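Lmo0305 protein (Listeria monocytogenes, PDB 3PJ0) is of unknown function but belongs to the beta-eliminating lyase family, whose members share the fold of pyridoxal-phosphate-dependent aminotransferases, and is modelled as a dimer. Local coordinates at residues A[97-103]-A[144-150]; A[94-98]-A[120-124]; A[149-153]-A[282-286]; A[77-81]-A[108-114]. All blocks are in the same frame, centred on the assembly; numbering follows the deposited sequence. Where two conformers were deposited one is given.

Interaction 1 of 4, residues A[97-103]-A[144-150]; sequences LSHLEIH and ELPQREI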
# COMPACT_ATOMS: atom_id res chain seq x y z
N LEU A 97 -22.13 9.07 7.56
CA LEU A 97 -21.02 8.45 8.27
C LEU A 97 -20.28 7.45 7.39
O LEU A 97 -19.59 6.54 7.91
CB LEU A 97 -21.51 7.79 9.57
CG LEU A 97 -22.25 8.72 10.53
CD1 LEU A 97 -22.54 8.05 11.90
CD2 LEU A 97 -21.43 9.98 10.73
N SER A 98 -20.39 7.61 6.07
CA SER A 98 -19.60 6.76 5.17
C SER A 98 -18.12 6.88 5.53
O SER A 98 -17.66 7.92 6.01
CB SER A 98 -19.80 7.14 3.72
OG SER A 98 -18.88 6.41 2.89
N HIS A 99 -17.37 5.82 5.26
CA HIS A 99 -15.96 5.81 5.62
C HIS A 99 -15.26 6.91 4.83
O HIS A 99 -14.33 7.54 5.31
CB HIS A 99 -15.37 4.42 5.34
CG HIS A 99 -13.99 4.21 5.88
ND1 HIS A 99 -12.85 4.55 5.18
CD2 HIS A 99 -13.57 3.60 7.01
CE1 HIS A 99 -11.78 4.19 5.87
NE2 HIS A 99 -12.18 3.61 6.99
N LEU A 100 -15.73 7.13 3.60
CA LEU A 100 -15.18 8.16 2.74
C LEU A 100 -15.36 9.58 3.31
O LEU A 100 -14.51 10.45 3.14
CB LEU A 100 -15.86 8.12 1.36
CG LEU A 100 -15.64 6.98 0.32
CD1 LEU A 100 -14.33 7.15 -0.36
CD2 LEU A 100 -15.86 5.52 0.85
N GLU A 101 -16.45 9.79 4.03
CA GLU A 101 -16.77 11.11 4.54
C GLU A 101 -16.03 11.45 5.82
O GLU A 101 -15.64 12.61 6.01
CB GLU A 101 -18.27 11.19 4.81
CG GLU A 101 -18.77 12.55 5.21
CD GLU A 101 -18.68 13.59 4.09
OE1 GLU A 101 -18.44 13.21 2.91
OE2 GLU A 101 -18.88 14.78 4.39
N ILE A 102 -15.82 10.45 6.68
CA ILE A 102 -15.26 10.72 8.01
C ILE A 102 -13.93 10.08 8.40
O ILE A 102 -13.30 10.55 9.37
CB ILE A 102 -16.31 10.39 9.12
CG1 ILE A 102 -16.60 8.90 9.20
CG2 ILE A 102 -17.64 11.18 8.87
CD1 ILE A 102 -17.52 8.52 10.38
N HIS A 103 -13.49 9.02 7.71
CA HIS A 103 -12.28 8.32 8.13
C HIS A 103 -11.10 8.34 7.16
O HIS A 103 -10.12 7.64 7.40
CB HIS A 103 -12.58 6.85 8.47
CG HIS A 103 -13.51 6.65 9.63
ND1 HIS A 103 -13.26 7.15 10.89
CD2 HIS A 103 -14.65 5.93 9.73
CE1 HIS A 103 -14.22 6.77 11.71
NE2 HIS A 103 -15.10 6.05 11.03
N GLU A 144 -23.26 1.03 2.22
CA GLU A 144 -22.38 0.25 3.11
C GLU A 144 -23.24 -0.81 3.84
O GLU A 144 -24.13 -0.45 4.60
CB GLU A 144 -21.71 1.19 4.12
CG GLU A 144 -20.72 0.51 5.04
CD GLU A 144 -20.24 1.42 6.18
OE1 GLU A 144 -19.88 2.60 5.94
OE2 GLU A 144 -20.22 0.91 7.31
N LEU A 145 -22.98 -2.09 3.55
CA LEU A 145 -23.72 -3.21 4.15
C LEU A 145 -22.78 -3.97 5.09
O LEU A 145 -21.79 -4.55 4.65
CB LEU A 145 -24.24 -4.18 3.08
CG LEU A 145 -25.13 -3.64 1.99
CD1 LEU A 145 -25.44 -4.68 0.91
CD2 LEU A 145 -26.43 -3.08 2.58
N PRO A 146 -23.04 -3.90 6.41
CA PRO A 146 -24.05 -3.16 7.12
C PRO A 146 -23.49 -1.79 7.43
O PRO A 146 -22.31 -1.57 7.17
CB PRO A 146 -24.21 -3.97 8.40
CG PRO A 146 -22.86 -4.44 8.69
CD PRO A 146 -22.16 -4.63 7.35
N GLN A 147 -24.29 -0.89 8.00
CA GLN A 147 -23.83 0.47 8.31
C GLN A 147 -23.17 0.43 9.67
O GLN A 147 -23.82 0.52 10.71
CB GLN A 147 -24.98 1.48 8.29
CG GLN A 147 -24.50 2.92 8.27
CD GLN A 147 -24.08 3.38 6.87
OE1 GLN A 147 -24.89 3.35 5.95
NE2 GLN A 147 -22.82 3.80 6.70
N ARG A 148 -21.86 0.28 9.65
CA ARG A 148 -21.09 0.07 10.88
C ARG A 148 -21.21 1.16 11.96
O ARG A 148 -21.33 0.83 13.13
CB ARG A 148 -19.62 -0.12 10.53
CG ARG A 148 -18.68 -0.33 11.72
CD ARG A 148 -18.01 0.98 12.21
NE ARG A 148 -16.97 0.64 13.16
CZ ARG A 148 -15.86 1.34 13.45
NH1 ARG A 148 -15.60 2.51 12.88
NH2 ARG A 148 -14.99 0.85 14.33
N GLU A 149 -21.19 2.42 11.56
CA GLU A 149 -21.20 3.52 12.53
C GLU A 149 -22.50 3.64 13.32
O GLU A 149 -22.54 4.29 14.36
CB GLU A 149 -20.86 4.85 11.87
CG GLU A 149 -19.48 4.87 11.25
CD GLU A 149 -18.32 4.95 12.23
OE1 GLU A 149 -18.48 5.45 13.35
OE2 GLU A 149 -17.21 4.54 11.83
N ILE A 150 -23.56 2.98 12.84
CA ILE A 150 -24.83 2.99 13.58
C ILE A 150 -25.12 1.59 14.18
O ILE A 150 -26.24 1.23 14.48
CB ILE A 150 -26.01 3.60 12.77
CG1 ILE A 150 -26.28 2.84 11.48
CG2 ILE A 150 -25.72 5.05 12.44
CD1 ILE A 150 -27.54 3.33 10.78
O HOH W 1 -18.38 4.03 7.59
O HOH W 2 -18.84 3.66 3.77

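Interaction 2 of 4, residues A[94-98]-A[120-124]; sequences YHPLS and GTANQ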
# COMPACT_ATOMS: atom_id res chain seq x y z
N TYR A 94 -24.17 9.34 -0.38
CA TYR A 94 -24.02 8.27 0.57
C TYR A 94 -24.42 8.68 2.00
O TYR A 94 -24.70 9.85 2.25
CB TYR A 94 -22.60 7.72 0.53
CG TYR A 94 -21.43 8.70 0.71
CD1 TYR A 94 -21.43 9.69 1.68
CD2 TYR A 94 -20.26 8.55 -0.07
CE1 TYR A 94 -20.30 10.54 1.85
CE2 TYR A 94 -19.16 9.36 0.10
CZ TYR A 94 -19.17 10.36 1.04
OH TYR A 94 -18.04 11.15 1.18
N HIS A 95 -24.42 7.72 2.92
CA HIS A 95 -24.77 7.97 4.30
C HIS A 95 -23.77 9.00 4.90
O HIS A 95 -22.58 8.98 4.56
CB HIS A 95 -24.71 6.66 5.09
CG HIS A 95 -25.26 6.76 6.49
ND1 HIS A 95 -24.50 7.18 7.55
CD2 HIS A 95 -26.49 6.47 6.99
CE1 HIS A 95 -25.25 7.18 8.65
NE2 HIS A 95 -26.46 6.75 8.34
N PRO A 96 -24.24 9.90 5.79
CA PRO A 96 -23.36 10.89 6.44
C PRO A 96 -22.07 10.33 7.12
O PRO A 96 -21.05 11.02 7.22
CB PRO A 96 -24.27 11.48 7.53
CG PRO A 96 -25.62 11.37 6.97
CD PRO A 96 -25.64 10.07 6.22
N LEU A 97 -22.13 9.07 7.56
CA LEU A 97 -21.02 8.45 8.27
C LEU A 97 -20.28 7.45 7.39
O LEU A 97 -19.59 6.54 7.91
CB LEU A 97 -21.51 7.79 9.57
CG LEU A 97 -22.25 8.72 10.53
CD1 LEU A 97 -22.54 8.05 11.90
CD2 LEU A 97 -21.43 9.98 10.73
N SER A 98 -20.39 7.61 6.07
CA SER A 98 -19.60 6.76 5.17
C SER A 98 -18.12 6.88 5.53
O SER A 98 -17.66 7.92 6.01
CB SER A 98 -19.80 7.14 3.72
OG SER A 98 -18.88 6.41 2.89
N GLY A 120 -30.11 11.26 4.16
CA GLY A 120 -30.82 11.09 5.43
C GLY A 120 -30.15 11.79 6.59
O GLY A 120 -29.74 12.94 6.46
N THR A 121 -30.03 11.10 7.72
CA THR A 121 -29.45 11.66 8.92
C THR A 121 -28.40 10.69 9.46
O THR A 121 -28.44 9.51 9.16
CB THR A 121 -30.54 11.97 9.97
OG1 THR A 121 -31.19 10.77 10.35
CG2 THR A 121 -31.59 12.92 9.38
N ALA A 122 -27.45 11.20 10.24
CA ALA A 122 -26.34 10.41 10.75
C ALA A 122 -26.76 9.25 11.65
O ALA A 122 -26.05 8.23 11.75
CB ALA A 122 -25.33 11.34 11.51
N ASN A 123 -27.92 9.37 12.29
CA ASN A 123 -28.37 8.36 13.24
C ASN A 123 -29.22 7.20 12.72
O ASN A 123 -29.69 6.38 13.53
CB ASN A 123 -29.10 9.03 14.44
CG ASN A 123 -30.47 9.70 14.07
OD1 ASN A 123 -30.76 10.01 12.92
ND2 ASN A 123 -31.28 9.94 15.10
N GLN A 124 -29.45 7.11 11.41
CA GLN A 124 -30.31 6.03 10.90
C GLN A 124 -29.97 5.61 9.51
O GLN A 124 -29.18 6.27 8.82
CB GLN A 124 -31.80 6.40 10.99
CG GLN A 124 -32.19 7.69 10.32
CD GLN A 124 -33.61 8.16 10.70
OE1 GLN A 124 -34.61 7.53 10.32
NE2 GLN A 124 -33.70 9.27 11.40

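Interaction 3 of 4, residues A[149-153]-A[282-286]; sequences EIGGQ and TVPEV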
# COMPACT_ATOMS: atom_id res chain seq x y z
N GLU A 149 -21.19 2.42 11.56
CA GLU A 149 -21.20 3.52 12.53
C GLU A 149 -22.50 3.64 13.32
O GLU A 149 -22.54 4.29 14.36
CB GLU A 149 -20.86 4.85 11.87
CG GLU A 149 -19.48 4.87 11.25
CD GLU A 149 -18.32 4.95 12.23
OE1 GLU A 149 -18.48 5.45 13.35
OE2 GLU A 149 -17.21 4.54 11.83
N ILE A 150 -23.56 2.98 12.84
CA ILE A 150 -24.83 2.99 13.58
C ILE A 150 -25.12 1.59 14.18
O ILE A 150 -26.24 1.23 14.48
CB ILE A 150 -26.01 3.60 12.77
CG1 ILE A 150 -26.28 2.84 11.48
CG2 ILE A 150 -25.72 5.05 12.44
CD1 ILE A 150 -27.54 3.33 10.78
N GLY A 151 -24.07 0.81 14.35
CA GLY A 151 -24.16 -0.47 15.00
C GLY A 151 -24.20 -1.68 14.11
O GLY A 151 -24.34 -2.78 14.61
N GLY A 152 -24.06 -1.48 12.80
CA GLY A 152 -24.13 -2.59 11.86
C GLY A 152 -25.59 -2.83 11.49
O GLY A 152 -26.13 -3.95 11.69
N GLN A 153 -26.24 -1.80 10.97
CA GLN A 153 -27.64 -1.95 10.56
C GLN A 153 -27.79 -2.25 9.05
O GLN A 153 -26.94 -1.82 8.23
CB GLN A 153 -28.43 -0.69 10.92
CG GLN A 153 -28.53 -0.35 12.43
CD GLN A 153 -29.44 0.84 12.70
OE1 GLN A 153 -30.54 0.95 12.13
NE2 GLN A 153 -29.02 1.70 13.62
N THR A 282 -28.65 -2.96 23.20
CA THR A 282 -27.83 -2.97 22.01
C THR A 282 -28.52 -2.29 20.83
O THR A 282 -29.76 -2.17 20.78
CB THR A 282 -27.39 -4.39 21.60
OG1 THR A 282 -28.50 -5.17 21.15
CG2 THR A 282 -26.66 -5.07 22.76
N VAL A 283 -27.70 -1.82 19.88
CA VAL A 283 -28.18 -1.28 18.63
C VAL A 283 -27.39 -1.97 17.51
O VAL A 283 -26.18 -1.89 17.49
CB VAL A 283 -27.99 0.23 18.53
CG1 VAL A 283 -28.48 0.71 17.16
CG2 VAL A 283 -28.69 0.94 19.69
N PRO A 284 -28.06 -2.72 16.63
CA PRO A 284 -29.49 -2.99 16.69
C PRO A 284 -29.80 -3.88 17.90
O PRO A 284 -28.90 -4.53 18.45
CB PRO A 284 -29.77 -3.73 15.37
CG PRO A 284 -28.48 -4.09 14.77
CD PRO A 284 -27.38 -3.46 15.54
N GLU A 285 -31.07 -3.93 18.32
CA GLU A 285 -31.45 -4.77 19.46
C GLU A 285 -31.12 -6.24 19.20
O GLU A 285 -30.61 -6.95 20.09
CB GLU A 285 -32.94 -4.58 19.80
CG GLU A 285 -33.46 -5.51 20.91
CD GLU A 285 -34.90 -5.22 21.33
OE1 GLU A 285 -35.48 -4.16 20.94
OE2 GLU A 285 -35.45 -6.06 22.08
N VAL A 286 -31.47 -6.71 18.00
CA VAL A 286 -31.07 -8.03 17.53
C VAL A 286 -30.07 -7.84 16.38
O VAL A 286 -30.42 -7.28 15.32
CB VAL A 286 -32.25 -8.91 17.10
CG1 VAL A 286 -31.71 -10.25 16.55
CG2 VAL A 286 -33.22 -9.12 18.28

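Interaction 4 of 4, residues A[77-81]-A[108-114]; sequences QIALR and LKELQQI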
# COMPACT_ATOMS: atom_id res chain seq x y z
N GLN A 77 -12.33 5.49 -3.42
CA GLN A 77 -12.19 6.82 -4.05
C GLN A 77 -12.05 6.64 -5.58
O GLN A 77 -12.63 7.40 -6.38
CB GLN A 77 -10.94 7.50 -3.55
CG GLN A 77 -10.98 7.98 -2.14
CD GLN A 77 -9.66 8.62 -1.80
OE1 GLN A 77 -9.04 9.24 -2.68
NE2 GLN A 77 -9.22 8.48 -0.53
N ILE A 78 -11.25 5.65 -5.97
CA ILE A 78 -11.06 5.31 -7.39
C ILE A 78 -12.35 4.83 -8.06
O ILE A 78 -12.67 5.28 -9.17
CB ILE A 78 -9.92 4.25 -7.56
CG1 ILE A 78 -8.59 4.89 -7.21
CG2 ILE A 78 -9.88 3.63 -9.00
CD1 ILE A 78 -7.41 3.87 -7.07
N ALA A 79 -13.13 3.98 -7.38
CA ALA A 79 -14.38 3.48 -7.96
C ALA A 79 -15.30 4.66 -8.28
O ALA A 79 -15.85 4.74 -9.39
CB ALA A 79 -15.08 2.45 -6.98
N LEU A 80 -15.47 5.57 -7.32
CA LEU A 80 -16.38 6.72 -7.48
C LEU A 80 -15.89 7.67 -8.59
O LEU A 80 -16.73 8.20 -9.36
CB LEU A 80 -16.59 7.46 -6.13
CG LEU A 80 -17.19 6.60 -4.99
CD1 LEU A 80 -17.40 7.37 -3.72
CD2 LEU A 80 -18.51 5.89 -5.46
N ARG A 81 -14.58 7.87 -8.70
CA ARG A 81 -14.03 8.67 -9.82
C ARG A 81 -14.33 8.06 -11.20
O ARG A 81 -14.70 8.77 -12.15
CB ARG A 81 -12.52 8.93 -9.65
CG ARG A 81 -11.87 9.72 -10.83
CD ARG A 81 -12.50 11.08 -11.08
NE ARG A 81 -11.89 11.67 -12.26
CZ ARG A 81 -10.78 12.40 -12.27
NH1 ARG A 81 -10.16 12.72 -11.14
NH2 ARG A 81 -10.30 12.83 -13.43
N LEU A 108 -11.49 11.84 -0.70
CA LEU A 108 -12.40 11.90 -1.88
C LEU A 108 -12.57 13.33 -2.37
O LEU A 108 -12.49 13.61 -3.57
CB LEU A 108 -13.74 11.28 -1.53
CG LEU A 108 -14.80 11.23 -2.64
CD1 LEU A 108 -14.33 10.32 -3.80
CD2 LEU A 108 -16.13 10.76 -2.00
N LYS A 109 -12.78 14.24 -1.44
CA LYS A 109 -12.88 15.67 -1.75
C LYS A 109 -11.57 16.29 -2.26
O LYS A 109 -11.54 17.03 -3.26
CB LYS A 109 -13.36 16.42 -0.51
CG LYS A 109 -14.79 15.98 -0.07
CD LYS A 109 -15.18 16.58 1.26
CE LYS A 109 -16.53 15.96 1.78
NZ LYS A 109 -16.80 16.41 3.18
N GLU A 110 -10.47 15.97 -1.59
CA GLU A 110 -9.18 16.63 -1.86
C GLU A 110 -8.45 16.06 -3.07
O GLU A 110 -7.73 16.80 -3.75
CB GLU A 110 -8.26 16.55 -0.65
CG GLU A 110 -8.77 17.25 0.61
CD GLU A 110 -8.56 18.76 0.64
OE1 GLU A 110 -8.23 19.39 -0.40
OE2 GLU A 110 -8.75 19.31 1.75
N LEU A 111 -8.58 14.76 -3.31
CA LEU A 111 -7.89 14.11 -4.41
C LEU A 111 -8.75 13.98 -5.67
O LEU A 111 -8.23 13.98 -6.79
CB LEU A 111 -7.34 12.74 -3.99
CG LEU A 111 -6.15 12.74 -3.03
CD1 LEU A 111 -5.85 11.34 -2.54
CD2 LEU A 111 -4.90 13.40 -3.68
N GLN A 112 -10.07 13.90 -5.49
CA GLN A 112 -10.95 13.70 -6.65
C GLN A 112 -11.89 14.88 -6.91
O GLN A 112 -12.59 14.90 -7.94
CB GLN A 112 -11.74 12.39 -6.49
CG GLN A 112 -10.91 11.10 -6.50
CD GLN A 112 -10.11 10.93 -7.78
OE1 GLN A 112 -10.46 11.47 -8.82
NE2 GLN A 112 -9.02 10.19 -7.70
N GLN A 113 -11.91 15.86 -6.02
CA GLN A 113 -12.82 17.01 -6.16
C GLN A 113 -14.25 16.53 -6.45
O GLN A 113 -14.98 17.13 -7.26
CB GLN A 113 -12.38 18.01 -7.25
CG GLN A 113 -11.07 18.69 -6.95
CD GLN A 113 -9.92 17.86 -7.36
OE1 GLN A 113 -9.91 17.35 -8.48
NE2 GLN A 113 -8.93 17.74 -6.50
N ILE A 114 -14.63 15.45 -5.77
CA ILE A 114 -15.98 14.91 -5.80
C ILE A 114 -16.77 15.51 -4.62
O ILE A 114 -16.22 15.70 -3.52
CB ILE A 114 -15.95 13.38 -5.80
CG1 ILE A 114 -15.58 12.90 -7.22
CG2 ILE A 114 -17.30 12.76 -5.25
CD1 ILE A 114 -15.42 11.37 -7.40
O HOH W 3 -8.03 13.97 -9.58

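Interaction 1 of 4, residues A[97-103]-A[144-150]
Leu-97 lies against the aliphatic stem of Glu-149, its CD1 3.6 Å from Glu-149 CB, with its own CB beside both Glu-149 CB and CG. Glu-149 then bends at chi2 (-74°), which turns the carboxylate away from the leucine and toward His-103. There His-103 NE2 donates a nearly straight hydrogen bond of 2.7 Å to Glu-149 OE2. The oxygen sits in the plane of the imidazole, whereas the histidine meets it from above the carboxylate plane. Arg-148 NH1 comes to Glu-149 OE2 from the opposite face, at 2.8 Å, in a salt bridge, so one oxygen takes two donors; the arginine's NE pairs with Glu-333. Ile-102 CG1 rests on one face of the His-103 ring, toward its rim. These pieces belong to the connections at the C-terminal ends of strands 91-94 and 140-144, parallel neighbours in the mixed central sheet of the aminotransferase-type fold. The other half of the contact is wet. Glu-144 OE1 takes a bond from each of two waters, at 2.6 Å from both; one water also donates to Leu-97 O and the other accepts from His-99 N. Glu-144 OE2, meanwhile, receives Arg-148 N at 2.9 Å, which ties the carboxylate back to its own loop. His-103 O is bonded to Arg-233 of the second subunit.

Interaction 2 of 4, residues A[94-98]-A[120-124]
His-95 reaches across to the 120-124 turn because its CG stands opposite the backbone N (chi1 -171°), which carries the ring out beyond the main chain. Its NE2 donates to Gln-124 O over 2.8 Å, with a noticeably bent N-H...O angle of 136°. The acceptor lies in the imidazole plane, while the donor sits above the plane of the carbonyl group. Beside that bond, in the same ring plane, His-95 CE1 comes 3.4 Å from Ala-122 O. The far nitrogen is engaged as well: His-95 ND1 accepts from Leu-97 N at 3.0 Å, and the two bonds together fix the ring's rotation. Pro-96 CD lies over one ring face, toward the rim. Both partners are type I beta turns, His-95 to Ser-98 and Thr-121 to Gln-124, following adjacent parallel strands 91-94 and 115-118 at the margin of the central sheet. Pro-96 fits against the second turn with its CG 3.8 Å from Ala-122 N. Ala-122 CB, small as it is, touches both Pro-96 CB, 4.1 Å away, and Leu-97 CG. Leu-97 also brings CD1 to 3.5 Å from Ala-122 O. On the far side of its own turn, Thr-121 OG1 donates to Asn-123 OD1 at 2.7 Å, nearly along the C=O axis, which holds that amide against the turn.

Interaction 3 of 4, residues A[149-153]-A[282-286]
Val-283 has CG1 anti to its backbone N (chi1 178°), and Gln-153 runs extended beyond CG (chi2 -174°); these two torsions bring the valine methyl and the glutamine amide together over Ile-150 O. The loop half of the contact is a G1 beta bulge, in which Gly-152 and Gln-153 both face Gln-147, and it meets the end of strand 280-283, an outermost strand of the four-stranded antiparallel sheet in the C-terminal part of the chain. The contact thus ties the loop after strand 140-144 of the central sheet to a second, separate sheet. Gln-153 NE2 donates to Ile-150 O at 2.9 Å in a nearly straight bond, with the oxygen in the plane of the amide. That bond pins the side chain across its own loop and sets NE2 3.7 Å from Val-283 CG1. The same methyl packs 3.5 Å from Ile-150 O, beside the amide bonded there. Gly-151 lets the main chains come close, since a CB there would run into Val-283 O; its CA makes a C-H...O contact of 3.5 Å with that oxygen. Both glycines have positive phi. No conventional hydrogen bond joins the two segments, and the rest of the fit is made by the proline ring. The peptide before Pro-284 is cis, and Thr-282 OG1 spans the bend with a 2.8 Å bond to Pro-284 O; the hydroxyl is also bonded to Asn-275. Pro-284 CG stands 3.9 Å from Gly-152 O, while Pro-284 CD presses closer still, 3.3 Å from Gly-151 O.

Interaction 4 of 4, residues A[77-81]-A[108-114]
Arg-81 supplies the direct hydrogen bond: its NH1 donates to Gln-112 OE1 at 2.7 Å, in the carbonyl plane and 15° off that of the guanidinium. The arginine bends at chi2 (58°), wrapping its CB, CG and CD around the same oxygen. The two side chains cross at about a right angle. A water in the guanidinium plane takes a second bond from Arg-81 NH1, at 2.9 Å, and donates to Leu-111 O; Arg-81 NE forms a salt bridge with Asp-85. Apolar packing fills in beside this. Leu-80 CD1 meets Leu-108 CD2 at 4.0 Å, again at about a right angle, and Ile-114 CD1 rests 4.3 Å from Leu-80 CB. Gln-77 only packs here, its CD 3.9 Å from Leu-108 N and its OE1 beside Leu-111 CD1. The amide's polar atoms bond elsewhere, OE1 to Tyr-235 and NE2 to Arg-234 O of the second subunit. The short helical segments approach to 10.7 Å and cross at -60°. With Leu-80 and Ile-114 also against strands, this is a buried helix-helix contact within the helical layer that packs on the central sheet of the aminotransferase-type alpha/beta fold, here at the dimer interface.

Interactions 1 and 2 lie with centres 8 Å apart and share Leu-97 and Ser-98, so the turn after strand 91-94 faces two loops. Interaction 3 continues from interaction 1 through Glu-149 and Ile-150, 13 Å between centres; Ile-150 CG2 also packs 3.3 Å from Ala-122 O of interaction 2. Interaction 4 lies 16 Å from interaction 1, centre to centre, and is tied to it by the salt bridge of Glu-101 OE2 with Lys-109 NZ, 2.9 Å. Interactions 3 and 4 do not touch, their nearest atoms being about 14 Å apart. Lys-208 is modified by pyridoxal phosphate. A bound (4R)-2-methylpentane-2,4-diol, probably from the crystallisation liquor, sits about 4 Å from the Glu-149 side chain.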